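Local coordinates for protein interferon alpha/beta receptor 1 (Mus musculus, PDB 3WCY) that pairs with IFNAR2 to form the heterodimeric receptor for type I interferons, whose binding activates the JAK-STAT signalling cascade, at residues Y98-P104 / K185-S190; I13-Y18 / G127-A131; V69-T73 / F94-Y98. One frame throughout, in Å; residues are numbered along the deposited sequence.

Interaction 1 of 3, residues Y98-P104 / K185-S190; sequences YTAHMSP and KHSNYS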
ATOM      1  N   TYR A  98      21.849  -9.652  -4.338  1.00112.11           N
ATOM      2  CA  TYR A  98      21.341 -10.641  -5.293  1.00112.83           C
ATOM      3  C   TYR A  98      21.473 -12.090  -4.778  1.00117.23           C
ATOM      4  O   TYR A  98      20.613 -12.924  -5.068  1.00116.62           O
ATOM      5  CB  TYR A  98      22.024 -10.498  -6.668  1.00115.85           C
ATOM      6  CG  TYR A  98      21.822  -9.167  -7.363  1.00117.25           C
ATOM      7  CD1 TYR A  98      20.577  -8.805  -7.873  1.00118.13           C
ATOM      8  CD2 TYR A  98      22.896  -8.316  -7.604  1.00118.93           C
ATOM      9  CE1 TYR A  98      20.392  -7.592  -8.539  1.00118.56           C
ATOM     10  CE2 TYR A  98      22.728  -7.109  -8.288  1.00119.34           C
ATOM     11  CZ  TYR A  98      21.472  -6.752  -8.755  1.00126.20           C
ATOM     12  OH  TYR A  98      21.295  -5.561  -9.424  1.00126.82           O
ATOM     13  N   THR A  99      22.545 -12.383  -4.027  1.00114.64           N
ATOM     14  CA  THR A  99      22.814 -13.723  -3.492  1.00115.74           C
ATOM     15  C   THR A  99      22.196 -13.992  -2.113  1.00117.65           C
ATOM     16  O   THR A  99      22.167 -15.150  -1.678  1.00117.90           O
ATOM     17  CB  THR A  99      24.323 -14.041  -3.518  1.00129.41           C
ATOM     18  OG1 THR A  99      25.052 -12.972  -2.906  1.00129.39           O
ATOM     19  CG2 THR A  99      24.846 -14.311  -4.926  1.00130.55           C
ATOM     20  N   ALA A 100      21.710 -12.937  -1.426  1.00112.04           N
ATOM     21  CA  ALA A 100      21.120 -13.047  -0.085  1.00110.30           C
ATOM     22  C   ALA A 100      19.730 -13.683  -0.067  1.00111.52           C
ATOM     23  O   ALA A 100      18.859 -13.305  -0.855  1.00110.74           O
ATOM     24  CB  ALA A 100      21.087 -11.689   0.595  1.00109.75           C
ATOM     25  N   HIS A 101      19.537 -14.649   0.843  1.00106.39           N
ATOM     26  CA  HIS A 101      18.284 -15.375   1.047  1.00104.53           C
ATOM     27  C   HIS A 101      17.466 -14.706   2.142  1.00103.74           C
ATOM     28  O   HIS A 101      18.014 -13.969   2.968  1.00102.96           O
ATOM     29  CB  HIS A 101      18.571 -16.830   1.453  1.00106.64           C
ATOM     30  CG  HIS A 101      19.122 -17.678   0.353  1.00111.69           C
ATOM     31  ND1 HIS A 101      18.307 -18.510  -0.394  1.00113.82           N
ATOM     32  CD2 HIS A 101      20.393 -17.797  -0.090  1.00114.91           C
ATOM     33  CE1 HIS A 101      19.104 -19.110  -1.260  1.00114.99           C
ATOM     34  NE2 HIS A 101      20.369 -18.712  -1.116  1.00116.10           N
ATOM     35  N   MET A 102      16.160 -14.999   2.170  1.00 97.22           N
ATOM     36  CA  MET A 102      15.230 -14.467   3.161  1.00 94.52           C
ATOM     37  C   MET A 102      14.929 -15.496   4.247  1.00 96.89           C
ATOM     38  O   MET A 102      14.381 -16.564   3.947  1.00 97.02           O
ATOM     39  CB  MET A 102      13.926 -14.056   2.484  1.00 95.64           C
ATOM     40  CG  MET A 102      13.939 -12.665   1.957  1.00 98.31           C
ATOM     41  SD  MET A 102      12.565 -12.421   0.825  1.00102.00           S
ATOM     42  CE  MET A 102      11.213 -12.462   1.947  1.00 97.75           C
ATOM     43  N   SER A 103      15.260 -15.166   5.513  1.00 91.44           N
ATOM     44  CA  SER A 103      14.980 -16.032   6.663  1.00 90.27           C
ATOM     45  C   SER A 103      13.475 -15.945   6.950  1.00 90.60           C
ATOM     46  O   SER A 103      12.879 -14.935   6.587  1.00 88.38           O
ATOM     47  CB  SER A 103      15.789 -15.596   7.882  1.00 93.05           C
ATOM     48  OG  SER A 103      15.352 -14.336   8.361  1.00100.19           O
ATOM     49  N   PRO A 104      12.810 -16.971   7.537  1.00 86.76           N
ATOM     50  CA  PRO A 104      11.357 -16.853   7.777  1.00 85.29           C
ATOM     51  C   PRO A 104      10.977 -15.672   8.690  1.00 86.34           C
ATOM     52  O   PRO A 104      11.816 -15.249   9.493  1.00 86.50           O
ATOM     53  CB  PRO A 104      10.986 -18.208   8.385  1.00 87.78           C
ATOM     54  CG  PRO A 104      12.115 -19.123   8.025  1.00 93.48           C
ATOM     55  CD  PRO A 104      13.327 -18.266   8.023  1.00 89.11           C
ATOM     56  N   LYS A 185      12.502 -13.366  -5.258  1.00108.50           N
ATOM     57  CA  LYS A 185      12.720 -14.101  -4.010  1.00108.10           C
ATOM     58  C   LYS A 185      11.510 -14.316  -3.084  1.00111.21           C
ATOM     59  O   LYS A 185      10.502 -13.610  -3.174  1.00110.20           O
ATOM     60  CB  LYS A 185      13.927 -13.537  -3.246  1.00110.35           C
ATOM     61  CG  LYS A 185      15.260 -14.035  -3.791  1.00126.19           C
ATOM     62  CD  LYS A 185      16.035 -12.940  -4.513  1.00134.25           C
ATOM     63  CE  LYS A 185      17.189 -12.411  -3.692  1.00141.07           C
ATOM     64  NZ  LYS A 185      18.289 -13.409  -3.565  1.00147.94           N
ATOM     65  N   HIS A 186      11.629 -15.326  -2.200  1.00107.44           N
ATOM     66  CA  HIS A 186      10.620 -15.758  -1.228  1.00105.95           C
ATOM     67  C   HIS A 186      11.298 -16.429  -0.019  1.00107.36           C
ATOM     68  O   HIS A 186      12.493 -16.746  -0.069  1.00107.77           O
ATOM     69  CB  HIS A 186       9.598 -16.705  -1.892  1.00107.57           C
ATOM     70  CG  HIS A 186      10.228 -17.846  -2.628  1.00112.89           C
ATOM     71  ND1 HIS A 186      10.709 -17.696  -3.920  1.00115.57           N
ATOM     72  CD2 HIS A 186      10.458 -19.116  -2.222  1.00115.87           C
ATOM     73  CE1 HIS A 186      11.208 -18.873  -4.256  1.00116.66           C
ATOM     74  NE2 HIS A 186      11.080 -19.760  -3.267  1.00117.24           N
ATOM     75  N   SER A 187      10.539 -16.624   1.067  1.00101.01           N
ATOM     76  CA  SER A 187      11.045 -17.224   2.305  1.00 99.95           C
ATOM     77  C   SER A 187      10.428 -18.597   2.593  1.00101.64           C
ATOM     78  O   SER A 187       9.260 -18.829   2.265  1.00100.72           O
ATOM     79  CB  SER A 187      10.762 -16.293   3.481  1.00101.33           C
ATOM     80  OG  SER A 187      11.717 -16.434   4.515  1.00108.19           O
ATOM     81  N   ASN A 188      11.202 -19.496   3.241  1.00 97.04           N
ATOM     82  CA  ASN A 188      10.698 -20.801   3.676  1.00 96.99           C
ATOM     83  C   ASN A 188       9.699 -20.503   4.798  1.00 97.78           C
ATOM     84  O   ASN A 188       9.972 -19.613   5.601  1.00 97.50           O
ATOM     85  CB  ASN A 188      11.843 -21.681   4.225  1.00 99.68           C
ATOM     86  CG  ASN A 188      12.778 -22.290   3.196  1.00128.20           C
ATOM     87  OD1 ASN A 188      12.494 -22.356   1.990  1.00123.95           O
ATOM     88  ND2 ASN A 188      13.913 -22.791   3.665  1.00120.89           N
ATOM     89  N   TYR A 189       8.539 -21.200   4.842  1.00 91.47           N
ATOM     90  CA  TYR A 189       7.515 -20.990   5.885  1.00 88.46           C
ATOM     91  C   TYR A 189       8.117 -21.077   7.300  1.00 89.83           C
ATOM     92  O   TYR A 189       9.069 -21.833   7.527  1.00 90.18           O
ATOM     93  CB  TYR A 189       6.382 -22.020   5.764  1.00 89.10           C
ATOM     94  CG  TYR A 189       5.219 -21.607   4.893  1.00 88.94           C
ATOM     95  CD1 TYR A 189       5.134 -22.022   3.569  1.00 91.38           C
ATOM     96  CD2 TYR A 189       4.160 -20.872   5.414  1.00 88.57           C
ATOM     97  CE1 TYR A 189       4.041 -21.685   2.771  1.00 91.82           C
ATOM     98  CE2 TYR A 189       3.057 -20.532   4.631  1.00 89.30           C
ATOM     99  CZ  TYR A 189       3.005 -20.935   3.305  1.00 97.63           C
ATOM    100  OH  TYR A 189       1.935 -20.585   2.513  1.00 97.75           O
ATOM    101  N   SER A 190       7.556 -20.305   8.241  1.00 83.46           N
ATOM    102  CA  SER A 190       7.996 -20.288   9.634  1.00 82.48           C
ATOM    103  C   SER A 190       7.683 -21.621  10.333  1.00 86.30           C
ATOM    104  O   SER A 190       6.840 -22.390   9.844  1.00 86.86           O
ATOM    105  CB  SER A 190       7.328 -19.138  10.381  1.00 84.82           C
ATOM    106  OG  SER A 190       5.920 -19.165  10.217  1.00 92.61           O
TER
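The side chain of Lys185 lies along the linker 98-104, its CB 4.4 Å from Met102 SD and the rest of the chain running on to NZ, which donates hydrogen bonds to Tyr98 O and Ala100 O, both at 2.8 Å. One ammonium thus gathers two carbonyls where the backbone passes from Tyr98 to Ala100. Met102 points back toward the partner segment, CB being 4.0 Å from His186 O, and packs also on Trp130, Phe137 and Ala178. The contact lies at the entry to the second fibronectin type III module: the chain arriving from the first runs alongside the loop linking strands 171-179 and 193-196, the two segments only 17° apart in direction. Further along, Ser187 OG has two carbonyls within reach, Met102 O at 2.7 Å and Ser103 O at 2.8 Å. Pro104 then lies over the loop backbone, with CG 3.3 Å from Asn188 O and CB 3.9 Å from Ser190 CA, while Ser190 OG is hydrogen-bonded to Val176 N of strand 171-179.

Interaction 2 of 3, residues I13-Y18 / G127-A131; sequences IIDDNY and GNMWA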
ATOM      1  N   ILE A  13      24.569 -16.547   2.149  1.00114.78           N
ATOM      2  CA  ILE A  13      24.055 -15.367   2.838  1.00112.34           C
ATOM      3  C   ILE A  13      22.568 -15.535   3.124  1.00112.99           C
ATOM      4  O   ILE A  13      21.756 -15.683   2.204  1.00112.04           O
ATOM      5  CB  ILE A  13      24.363 -14.012   2.121  1.00115.11           C
ATOM      6  CG1 ILE A  13      25.763 -13.989   1.463  1.00117.38           C
ATOM      7  CG2 ILE A  13      24.178 -12.832   3.093  1.00114.54           C
ATOM      8  CD1 ILE A  13      25.935 -12.970   0.377  1.00125.67           C
ATOM      9  N   ILE A  14      22.230 -15.525   4.411  1.00107.74           N
ATOM     10  CA  ILE A  14      20.862 -15.600   4.905  1.00105.82           C
ATOM     11  C   ILE A  14      20.665 -14.317   5.717  1.00109.29           C
ATOM     12  O   ILE A  14      21.126 -14.227   6.862  1.00109.48           O
ATOM     13  CB  ILE A  14      20.541 -16.949   5.640  1.00108.78           C
ATOM     14  CG1 ILE A  14      19.084 -17.031   6.134  1.00107.28           C
ATOM     15  CG2 ILE A  14      21.546 -17.307   6.735  1.00110.46           C
ATOM     16  CD1 ILE A  14      18.130 -17.690   5.173  1.00112.14           C
ATOM     17  N   ASP A  15      20.079 -13.284   5.059  1.00104.43           N
ATOM     18  CA  ASP A  15      19.861 -11.939   5.603  1.00103.32           C
ATOM     19  C   ASP A  15      21.248 -11.328   5.853  1.00109.13           C
ATOM     20  O   ASP A  15      22.020 -11.210   4.905  1.00108.74           O
ATOM     21  CB  ASP A  15      18.969 -11.962   6.867  1.00104.08           C
ATOM     22  CG  ASP A  15      17.549 -12.429   6.636  1.00111.68           C
ATOM     23  OD1 ASP A  15      17.355 -13.380   5.847  1.00112.41           O
ATOM     24  OD2 ASP A  15      16.636 -11.864   7.261  1.00116.88           O
ATOM     25  N   ASP A  16      21.576 -10.972   7.112  1.00107.90           N
ATOM     26  CA  ASP A  16      22.852 -10.340   7.457  1.00109.90           C
ATOM     27  C   ASP A  16      23.879 -11.331   8.018  1.00117.43           C
ATOM     28  O   ASP A  16      24.955 -10.933   8.477  1.00117.83           O
ATOM     29  CB  ASP A  16      22.647  -9.112   8.358  1.00111.21           C
ATOM     30  CG  ASP A  16      22.138  -7.903   7.597  1.00122.61           C
ATOM     31  OD1 ASP A  16      22.839  -7.450   6.658  1.00123.83           O
ATOM     32  OD2 ASP A  16      21.037  -7.411   7.934  1.00127.98           O
ATOM     33  N   ASN A  17      23.549 -12.632   7.932  1.00116.30           N
ATOM     34  CA  ASN A  17      24.407 -13.729   8.365  1.00118.60           C
ATOM     35  C   ASN A  17      25.148 -14.302   7.164  1.00125.37           C
ATOM     36  O   ASN A  17      24.541 -14.537   6.117  1.00124.47           O
ATOM     37  CB  ASN A  17      23.600 -14.812   9.087  1.00119.78           C
ATOM     38  CG  ASN A  17      23.055 -14.372  10.422  1.00145.97           C
ATOM     39  OD1 ASN A  17      23.792 -13.945  11.319  1.00141.84           O
ATOM     40  ND2 ASN A  17      21.750 -14.491  10.592  1.00138.70           N
ATOM     41  N   TYR A  18      26.468 -14.503   7.319  1.00124.86           N
ATOM     42  CA  TYR A  18      27.361 -15.032   6.288  1.00126.94           C
ATOM     43  C   TYR A  18      27.970 -16.369   6.734  1.00133.64           C
ATOM     44  O   TYR A  18      28.140 -16.597   7.939  1.00133.66           O
ATOM     45  CB  TYR A  18      28.468 -14.011   5.971  1.00129.13           C
ATOM     46  CG  TYR A  18      27.968 -12.742   5.313  1.00129.85           C
ATOM     47  CD1 TYR A  18      28.058 -12.565   3.936  1.00132.09           C
ATOM     48  CD2 TYR A  18      27.430 -11.704   6.071  1.00129.24           C
ATOM     49  CE1 TYR A  18      27.609 -11.394   3.325  1.00131.03           C
ATOM     50  CE2 TYR A  18      26.970 -10.532   5.469  1.00128.96           C
ATOM     51  CZ  TYR A  18      27.065 -10.381   4.097  1.00135.60           C
ATOM     52  OH  TYR A  18      26.612  -9.229   3.505  1.00135.55           O
ATOM     53  N   GLY A 127      18.522  -5.056  11.111  1.00112.88           N
ATOM     54  CA  GLY A 127      19.581  -5.314  10.140  1.00113.07           C
ATOM     55  C   GLY A 127      19.718  -4.297   9.027  1.00115.36           C
ATOM     56  O   GLY A 127      19.213  -3.174   9.137  1.00114.70           O
ATOM     57  N   ASN A 128      20.424  -4.689   7.945  1.00110.74           N
ATOM     58  CA  ASN A 128      20.656  -3.815   6.796  1.00109.52           C
ATOM     59  C   ASN A 128      20.218  -4.360   5.442  1.00110.23           C
ATOM     60  O   ASN A 128      19.816  -3.573   4.579  1.00110.15           O
ATOM     61  CB  ASN A 128      22.085  -3.277   6.760  1.00112.52           C
ATOM     62  CG  ASN A 128      22.133  -1.773   6.940  1.00143.63           C
ATOM     63  OD1 ASN A 128      21.619  -0.997   6.121  1.00138.18           O
ATOM     64  ND2 ASN A 128      22.721  -1.324   8.036  1.00138.41           N
ATOM     65  N   MET A 129      20.290  -5.690   5.254  1.00103.89           N
ATOM     66  CA  MET A 129      19.905  -6.366   4.013  1.00102.32           C
ATOM     67  C   MET A 129      18.467  -6.049   3.587  1.00104.26           C
ATOM     68  O   MET A 129      18.220  -5.829   2.399  1.00104.42           O
ATOM     69  CB  MET A 129      20.105  -7.886   4.142  1.00104.98           C
ATOM     70  CG  MET A 129      20.086  -8.632   2.814  1.00108.43           C
ATOM     71  SD  MET A 129      21.388  -8.136   1.657  1.00113.21           S
ATOM     72  CE  MET A 129      22.828  -8.830   2.441  1.00111.64           C
ATOM     73  N   TRP A 130      17.533  -6.000   4.549  1.00 98.48           N
ATOM     74  CA  TRP A 130      16.122  -5.742   4.259  1.00 96.52           C
ATOM     75  C   TRP A 130      15.592  -4.404   4.797  1.00 97.61           C
ATOM     76  O   TRP A 130      14.432  -4.059   4.551  1.00 96.44           O
ATOM     77  CB  TRP A 130      15.267  -6.944   4.684  1.00 95.20           C
ATOM     78  CG  TRP A 130      15.852  -8.253   4.240  1.00 97.30           C
ATOM     79  CD1 TRP A 130      16.478  -9.174   5.025  1.00101.00           C
ATOM     80  CD2 TRP A 130      15.994  -8.714   2.888  1.00 97.69           C
ATOM     81  NE1 TRP A 130      16.941 -10.216   4.255  1.00101.41           N
ATOM     82  CE2 TRP A 130      16.670  -9.953   2.937  1.00102.57           C
ATOM     83  CE3 TRP A 130      15.597  -8.210   1.636  1.00 98.67           C
ATOM     84  CZ2 TRP A 130      16.959 -10.694   1.789  1.00102.69           C
ATOM     85  CZ3 TRP A 130      15.876  -8.951   0.499  1.00101.02           C
ATOM     86  CH2 TRP A 130      16.543 -10.180   0.582  1.00102.77           C
ATOM     87  N   ALA A 131      16.475  -3.622   5.457  1.00 92.64           N
ATOM     88  CA  ALA A 131      16.216  -2.303   6.035  1.00 91.32           C
ATOM     89  C   ALA A 131      15.551  -1.317   5.065  1.00 94.70           C
ATOM     90  O   ALA A 131      14.945  -0.341   5.520  1.00 95.16           O
ATOM     91  CB  ALA A 131      17.512  -1.713   6.564  1.00 92.87           C
TER
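Residues 13-18 form the tip of a tight hairpin: Ile14 to Asn17 make a type II' turn, closed by Ile14 N to Asn17 O (3.0 Å) and Asn17 N to Ile14 O (3.1 Å), with Asp15 in the corner of positive phi (65°). The facing segment 127-131 is irregular, and it comes closest where Asp15 and Met129 place their CA atoms 5.8 Å apart. Two consecutive aspartates of the turn then do different work. The carboxylate of Asp16 accepts hydrogen bonds from backbone amides of the loop: OD2 takes Asn128 N at 2.8 Å and Met129 N at 3.3 Å, and a weak bond joins Met129 N to Asp16 OD1 at 3.4 Å. Gly127 makes this close approach possible, since its CA is 3.4 Å from Asp16 OD2 and a beta carbon there would collide with that oxygen. Asp15 instead lies at the edge of the Trp130 indole (CG to NE1 3.3 Å), but its OD1 bonds to Ser103 N. Met129 CE packs on Ile13 CG2 (4.3 Å) and also lies near two oxygens, Asp15 O at 3.5 Å and Tyr18 OH at 4.0 Å. The contact thus joins the hairpin of the first fibronectin type III domain to the loop between strands 116-121 and 138-145 of the second. Strand 12-14 runs parallel to strand 100-101, Met129 packs on Ala100 there and on Pro96 of helix 96-99, and Trp130 reaches Phe97 of that helix and Met102 beyond the strand.

Interaction 3 of 3, residues V69-T73 / F94-Y98; sequences VYIKT and FIPFY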
ATOM      1  N   VAL A  69      25.132  -2.739   1.303  1.00102.29           N
ATOM      2  CA  VAL A  69      24.654  -4.008   0.740  1.00100.90           C
ATOM      3  C   VAL A  69      24.365  -3.957  -0.778  1.00102.72           C
ATOM      4  O   VAL A  69      24.032  -4.990  -1.361  1.00102.01           O
ATOM      5  CB  VAL A  69      23.441  -4.580   1.538  1.00103.45           C
ATOM      6  CG1 VAL A  69      23.812  -4.901   2.988  1.00103.48           C
ATOM      7  CG2 VAL A  69      22.231  -3.646   1.478  1.00101.57           C
ATOM      8  N   TYR A  70      24.465  -2.762  -1.408  1.00 98.34           N
ATOM      9  CA  TYR A  70      24.168  -2.565  -2.834  1.00 97.47           C
ATOM     10  C   TYR A  70      25.379  -2.242  -3.716  1.00105.49           C
ATOM     11  O   TYR A  70      25.223  -2.108  -4.935  1.00105.53           O
ATOM     12  CB  TYR A  70      23.102  -1.483  -3.021  1.00 95.47           C
ATOM     13  CG  TYR A  70      21.792  -1.747  -2.322  1.00 93.59           C
ATOM     14  CD1 TYR A  70      21.470  -1.095  -1.135  1.00 94.23           C
ATOM     15  CD2 TYR A  70      20.840  -2.598  -2.878  1.00 93.24           C
ATOM     16  CE1 TYR A  70      20.243  -1.294  -0.511  1.00 92.69           C
ATOM     17  CE2 TYR A  70      19.616  -2.819  -2.252  1.00 92.50           C
ATOM     18  CZ  TYR A  70      19.323  -2.163  -1.069  1.00 97.29           C
ATOM     19  OH  TYR A  70      18.120  -2.363  -0.452  1.00 95.85           O
ATOM     20  N   ILE A  71      26.573  -2.105  -3.111  1.00104.58           N
ATOM     21  CA  ILE A  71      27.819  -1.792  -3.821  1.00106.58           C
ATOM     22  C   ILE A  71      28.665  -3.066  -4.069  1.00115.99           C
ATOM     23  O   ILE A  71      28.225  -4.162  -3.708  1.00116.65           O
ATOM     24  CB  ILE A  71      28.599  -0.635  -3.121  1.00109.38           C
ATOM     25  CG1 ILE A  71      29.160  -1.047  -1.740  1.00109.84           C
ATOM     26  CG2 ILE A  71      27.744   0.638  -3.039  1.00108.07           C
ATOM     27  CD1 ILE A  71      30.238  -0.117  -1.167  1.00115.97           C
ATOM     28  N   LYS A  72      29.862  -2.929  -4.684  1.00115.37           N
ATOM     29  CA  LYS A  72      30.760  -4.059  -4.948  1.00117.58           C
ATOM     30  C   LYS A  72      31.538  -4.405  -3.672  1.00123.63           C
ATOM     31  O   LYS A  72      32.210  -3.539  -3.104  1.00123.61           O
ATOM     32  CB  LYS A  72      31.720  -3.758  -6.112  1.00121.99           C
ATOM     33  CG  LYS A  72      31.034  -3.436  -7.443  1.00138.56           C
ATOM     34  CD  LYS A  72      31.027  -1.930  -7.762  1.00149.61           C
ATOM     35  CE  LYS A  72      32.227  -1.462  -8.566  1.00164.00           C
ATOM     36  NZ  LYS A  72      33.451  -1.313  -7.730  1.00173.95           N
ATOM     37  N   THR A  73      31.420  -5.665  -3.216  1.00121.51           N
ATOM     38  CA  THR A  73      32.054  -6.170  -1.989  1.00122.49           C
ATOM     39  C   THR A  73      32.831  -7.480  -2.257  1.00128.63           C
ATOM     40  O   THR A  73      32.456  -8.241  -3.152  1.00128.26           O
ATOM     41  CB  THR A  73      30.979  -6.301  -0.874  1.00130.07           C
ATOM     42  OG1 THR A  73      30.180  -5.109  -0.831  1.00126.84           O
ATOM     43  CG2 THR A  73      31.573  -6.584   0.513  1.00128.85           C
ATOM     44  N   PHE A  94      31.120  -9.421  -5.912  1.00145.03           N
ATOM     45  CA  PHE A  94      29.667  -9.421  -6.110  1.00141.52           C
ATOM     46  C   PHE A  94      28.891  -8.407  -5.247  1.00139.15           C
ATOM     47  O   PHE A  94      29.411  -7.909  -4.245  1.00138.18           O
ATOM     48  CB  PHE A  94      29.114 -10.849  -5.881  1.00143.51           C
ATOM     49  CG  PHE A  94      29.134 -11.320  -4.444  1.00144.60           C
ATOM     50  CD1 PHE A  94      27.994 -11.239  -3.654  1.00145.64           C
ATOM     51  CD2 PHE A  94      30.289 -11.851  -3.883  1.00148.76           C
ATOM     52  CE1 PHE A  94      28.015 -11.661  -2.321  1.00146.30           C
ATOM     53  CE2 PHE A  94      30.308 -12.275  -2.551  1.00151.35           C
ATOM     54  CZ  PHE A  94      29.170 -12.178  -1.781  1.00147.27           C
ATOM     55  N   ILE A  95      27.627  -8.146  -5.632  1.00131.37           N
ATOM     56  CA  ILE A  95      26.706  -7.290  -4.887  1.00127.91           C
ATOM     57  C   ILE A  95      25.903  -8.239  -3.967  1.00128.51           C
ATOM     58  O   ILE A  95      25.174  -9.092  -4.484  1.00128.28           O
ATOM     59  CB  ILE A  95      25.795  -6.438  -5.820  1.00129.69           C
ATOM     60  CG1 ILE A  95      26.617  -5.523  -6.749  1.00130.94           C
ATOM     61  CG2 ILE A  95      24.784  -5.619  -5.015  1.00128.20           C
ATOM     62  CD1 ILE A  95      26.608  -5.962  -8.200  1.00138.93           C
ATOM     63  N   PRO A  96      26.042  -8.135  -2.619  1.00122.16           N
ATOM     64  CA  PRO A  96      25.343  -9.084  -1.725  1.00120.45           C
ATOM     65  C   PRO A  96      23.815  -9.183  -1.817  1.00120.14           C
ATOM     66  O   PRO A  96      23.265 -10.224  -1.468  1.00119.81           O
ATOM     67  CB  PRO A  96      25.822  -8.687  -0.322  1.00122.08           C
ATOM     68  CG  PRO A  96      26.363  -7.310  -0.462  1.00126.52           C
ATOM     69  CD  PRO A  96      26.902  -7.210  -1.851  1.00123.45           C
ATOM     70  N   PHE A  97      23.143  -8.130  -2.307  1.00113.66           N
ATOM     71  CA  PHE A  97      21.685  -8.041  -2.453  1.00111.07           C
ATOM     72  C   PHE A  97      21.053  -9.060  -3.429  1.00113.91           C
ATOM     73  O   PHE A  97      19.851  -9.315  -3.339  1.00111.85           O
ATOM     74  CB  PHE A  97      21.275  -6.590  -2.783  1.00111.63           C
ATOM     75  CG  PHE A  97      19.798  -6.296  -2.910  1.00111.46           C
ATOM     76  CD1 PHE A  97      18.922  -6.572  -1.864  1.00113.33           C
ATOM     77  CD2 PHE A  97      19.287  -5.702  -4.057  1.00112.89           C
ATOM     78  CE1 PHE A  97      17.558  -6.296  -1.981  1.00112.69           C
ATOM     79  CE2 PHE A  97      17.926  -5.403  -4.161  1.00114.11           C
ATOM     80  CZ  PHE A  97      17.071  -5.708  -3.126  1.00111.14           C
ATOM     81  N   TYR A  98      21.849  -9.652  -4.338  1.00112.11           N
ATOM     82  CA  TYR A  98      21.341 -10.641  -5.293  1.00112.83           C
ATOM     83  C   TYR A  98      21.473 -12.090  -4.778  1.00117.23           C
ATOM     84  O   TYR A  98      20.613 -12.924  -5.068  1.00116.62           O
ATOM     85  CB  TYR A  98      22.024 -10.498  -6.668  1.00115.85           C
ATOM     86  CG  TYR A  98      21.822  -9.167  -7.363  1.00117.25           C
ATOM     87  CD1 TYR A  98      20.577  -8.805  -7.873  1.00118.13           C
ATOM     88  CD2 TYR A  98      22.896  -8.316  -7.604  1.00118.93           C
ATOM     89  CE1 TYR A  98      20.392  -7.592  -8.539  1.00118.56           C
ATOM     90  CE2 TYR A  98      22.728  -7.109  -8.288  1.00119.34           C
ATOM     91  CZ  TYR A  98      21.472  -6.752  -8.755  1.00126.20           C
ATOM     92  OH  TYR A  98      21.295  -5.561  -9.424  1.00126.82           O
TER
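Phe94 opens the contact chiefly with its backbone: its O accepts Thr73 N at 3.2 Å and its N donates to Thr73 O at 3.3 Å, a single antiparallel hydrogen-bonded pair, while its CA-to-CB bond is directed away and the side chain touches Val11. At Ile95 the pairing gives way to side-chain contact, with CG2 lying 3.5 Å from Tyr70 O and 3.8 Å from Val69 O. Pro96, which has no amide hydrogen to offer, continues with ring contacts, CG being 3.4 Å from Val69 O and 4.5 Å from Val69 CB, and CD 3.8 Å from Ile71 O. Within the first fibronectin type III module the chain turns here toward the second. Phe97 N reaches Val69 O through a weak bond of 3.4 Å. The Phe97 ring offers its face to the edge of Tyr70, a T-shaped pair with centroids 4.8 Å apart and planes at 65°; Tyr70 OH is hydrogen-bonded to Glu133 OE1. Together with Ile95, which meets an apolar side chain of the interferon beta chain, these two aromatics pack on that ligand, Phe97 on a basic side chain and Tyr70 on a polar one.

In the fold
The three contacts cluster where the first two fibronectin type III domains meet. Interaction 2 is centred about 10 Å from interaction 1 and 11 Å from interaction 3; the centres of interactions 1 and 3 are about 16 Å apart. Along the chain interaction 3 is nested inside the loop closed by interaction 2 and finishes before interaction 1 opens, while interactions 1 and 2 cross. Helix 96-99 and Tyr98 are common to interactions 1 and 3; neighbouring strands 12-14 and 100-101 join interactions 2 and 1. Loops 127-131 and 185-190 of the second domain meet the hairpin of the first and the connecting segment respectively; interaction 3 lies within the first, and the junction touches interferon beta.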